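Local coordinates for protein putative LacI-family transcriptional regulator (Bacteroides fragilis, PDB 3GBV) that probably regulates transcription as a LacI-family regulator, its periplasmic-binding-protein-like domain likely sensing a small effector that tunes DNA binding, at residues S227-D232 / V246-A251. Sequence-based numbering, arbitrary orientation.
With EDO (1,2-ethanediol), chain D.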
loop_
_atom_site.group_PDB
_atom_site.type_symbol
_atom_site.label_atom_id
_atom_site.label_comp_id
_atom_site.label_asym_id
_atom_site.label_seq_id
_atom_site.Cartn_x
_atom_site.Cartn_y
_atom_site.Cartn_z
ATOM N N SER A 227 -19.034 12.044 2.760
ATOM C CA SER A 227 -17.690 11.480 2.861
ATOM C C SER A 227 -16.859 11.721 1.592
ATOM O O SER A 227 -17.364 11.615 0.470
ATOM C CB SER A 227 -17.771 9.980 3.140
ATOM O OG SER A 227 -18.404 9.300 2.073
ATOM N N LEU A 228 -15.583 12.050 1.787
ATOM C CA LEU A 228 -14.677 12.306 0.678
ATOM C C LEU A 228 -13.692 11.178 0.422
ATOM O O LEU A 228 -13.438 10.325 1.273
ATOM C CB LEU A 228 -13.807 13.548 0.928
ATOM C CG LEU A 228 -14.212 15.020 1.023
ATOM C CD1 LEU A 228 -15.375 15.305 0.090
ATOM C CD2 LEU A 228 -14.550 15.357 2.447
ATOM N N ILE A 229 -13.130 11.214 -0.780
ATOM C CA ILE A 229 -12.072 10.315 -1.190
ATOM C C ILE A 229 -11.041 11.336 -1.653
ATOM O O ILE A 229 -11.345 12.226 -2.443
ATOM C CB ILE A 229 -12.469 9.398 -2.355
ATOM C CG1 ILE A 229 -13.308 8.238 -1.822
ATOM C CG2 ILE A 229 -11.202 8.855 -3.059
ATOM C CD1 ILE A 229 -13.507 7.125 -2.828
ATOM N N GLY A 230 -9.832 11.238 -1.127
ATOM C CA GLY A 230 -8.813 12.191 -1.505
ATOM C C GLY A 230 -7.495 11.547 -1.846
ATOM O O GLY A 230 -7.367 10.325 -1.851
ATOM N N TYR A 231 -6.509 12.391 -2.130
ATOM C CA TYR A 231 -5.181 11.929 -2.480
ATOM C C TYR A 231 -4.086 12.429 -1.543
ATOM O O TYR A 231 -4.162 13.533 -0.994
ATOM C CB TYR A 231 -4.844 12.365 -3.907
ATOM C CG TYR A 231 -5.377 11.449 -4.986
ATOM C CD1 TYR A 231 -4.530 10.568 -5.663
ATOM C CD2 TYR A 231 -6.714 11.482 -5.351
ATOM C CE1 TYR A 231 -5.017 9.750 -6.687
ATOM C CE2 TYR A 231 -7.204 10.677 -6.363
ATOM C CZ TYR A 231 -6.357 9.816 -7.034
ATOM O OH TYR A 231 -6.871 9.050 -8.071
ATOM N N ASP A 232 -3.081 11.581 -1.356
ATOM C CA ASP A 232 -1.906 11.899 -0.572
ATOM C C ASP A 232 -2.031 12.034 0.930
ATOM O O ASP A 232 -3.058 12.460 1.474
ATOM C CB ASP A 232 -1.249 13.131 -1.184
ATOM C CG ASP A 232 -1.014 12.959 -2.677
ATOM O OD1 ASP A 232 -0.374 11.961 -3.079
ATOM O OD2 ASP A 232 -1.479 13.810 -3.451
ATOM N N VAL A 246 -13.006 12.232 5.636
ATOM C CA VAL A 246 -12.426 11.563 4.478
ATOM C C VAL A 246 -12.505 10.054 4.755
ATOM O O VAL A 246 -12.159 9.602 5.848
ATOM C CB VAL A 246 -10.954 11.982 4.274
ATOM C CG1 VAL A 246 -10.287 11.095 3.229
ATOM C CG2 VAL A 246 -10.885 13.437 3.847
ATOM N N SER A 247 -12.980 9.290 3.772
ATOM C CA SER A 247 -13.126 7.835 3.909
ATOM C C SER A 247 -11.916 7.067 3.400
ATOM O O SER A 247 -11.518 6.063 3.984
ATOM C CB SER A 247 -14.364 7.343 3.152
ATOM O OG SER A 247 -15.534 7.982 3.621
ATOM N N PHE A 248 -11.349 7.534 2.298
ATOM C CA PHE A 248 -10.184 6.895 1.725
ATOM C C PHE A 248 -9.212 7.967 1.244
ATOM O O PHE A 248 -9.618 9.066 0.846
ATOM C CB PHE A 248 -10.557 6.026 0.511
ATOM C CG PHE A 248 -11.516 4.901 0.812
ATOM C CD1 PHE A 248 -11.207 3.929 1.758
ATOM C CD2 PHE A 248 -12.715 4.790 0.107
ATOM C CE1 PHE A 248 -12.076 2.865 1.995
ATOM C CE2 PHE A 248 -13.591 3.727 0.341
ATOM C CZ PHE A 248 -13.273 2.760 1.286
ATOM N N LEU A 249 -7.929 7.632 1.302
ATOM C CA LEU A 249 -6.875 8.492 0.793
ATOM C C LEU A 249 -6.044 7.582 -0.111
ATOM O O LEU A 249 -5.771 6.430 0.231
ATOM C CB LEU A 249 -5.995 9.059 1.917
ATOM C CG LEU A 249 -6.611 10.153 2.801
ATOM C CD1 LEU A 249 -5.637 10.525 3.920
ATOM C CD2 LEU A 249 -6.953 11.374 1.951
ATOM N N ILE A 250 -5.672 8.092 -1.276
ATOM C CA ILE A 250 -4.860 7.331 -2.208
ATOM C C ILE A 250 -3.463 7.917 -2.158
ATOM O O ILE A 250 -3.281 9.118 -2.336
ATOM C CB ILE A 250 -5.429 7.419 -3.628
ATOM C CG1 ILE A 250 -6.819 6.752 -3.649
ATOM C CG2 ILE A 250 -4.462 6.778 -4.615
ATOM C CD1 ILE A 250 -7.618 6.971 -4.931
ATOM N N ALA A 251 -2.475 7.071 -1.884
ATOM C CA ALA A 251 -1.094 7.527 -1.792
ATOM C C ALA A 251 -0.283 7.085 -3.001
ATOM O O ALA A 251 -0.655 6.145 -3.703
ATOM C CB ALA A 251 -0.462 7.000 -0.514
HETATM C C1 EDO D . -1.133 13.825 -6.632
HETATM O O1 EDO D . -2.234 14.507 -6.031
HETATM C C2 EDO D . -0.183 14.819 -7.298
HETATM O O2 EDO D . 0.532 15.549 -6.305
#
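Two parallel strands joined through helix 235-243 make a right-handed beta-alpha-beta unit here, in the sheet of one lobe of the periplasmic-binding-protein fold. Val246, branched at CB and so suited to a strand, lies on the face covered by that helix, where it touches Cys240, and rests CG2 4.1 Å from Leu228 CB. At Ser247 a beta bulge shifts the register by one: its N-H still gives a straight hydrogen bond to Leu228 O (2.7 Å), while the small OG fits close to Ser227 CB. Phe248, on the other face, offers its ring edge to Ile229 CD1, 3.8 Å from Phe248 CD2, and also packs on Leu130 of the second subunit; its O accepts from Gly230 N. Leu249 returns to the helix side, laying CD2 3.8 Å from Gly230 C, where a residue without a side chain leaves room for the methyl. Ile250 hydrogen-bonds through N to Gly230 O and through O to Asp232 N. Its CB lies over the Tyr231 ring face, 4.0 Å from the centroid, a CH-pi contact, with CD1 reaching the phenol end, whose OH shares a hydrogen bond with Ser120 OG. Main-chain hydrogen bonds thus fix the register, leaving the side chains to pack on both faces.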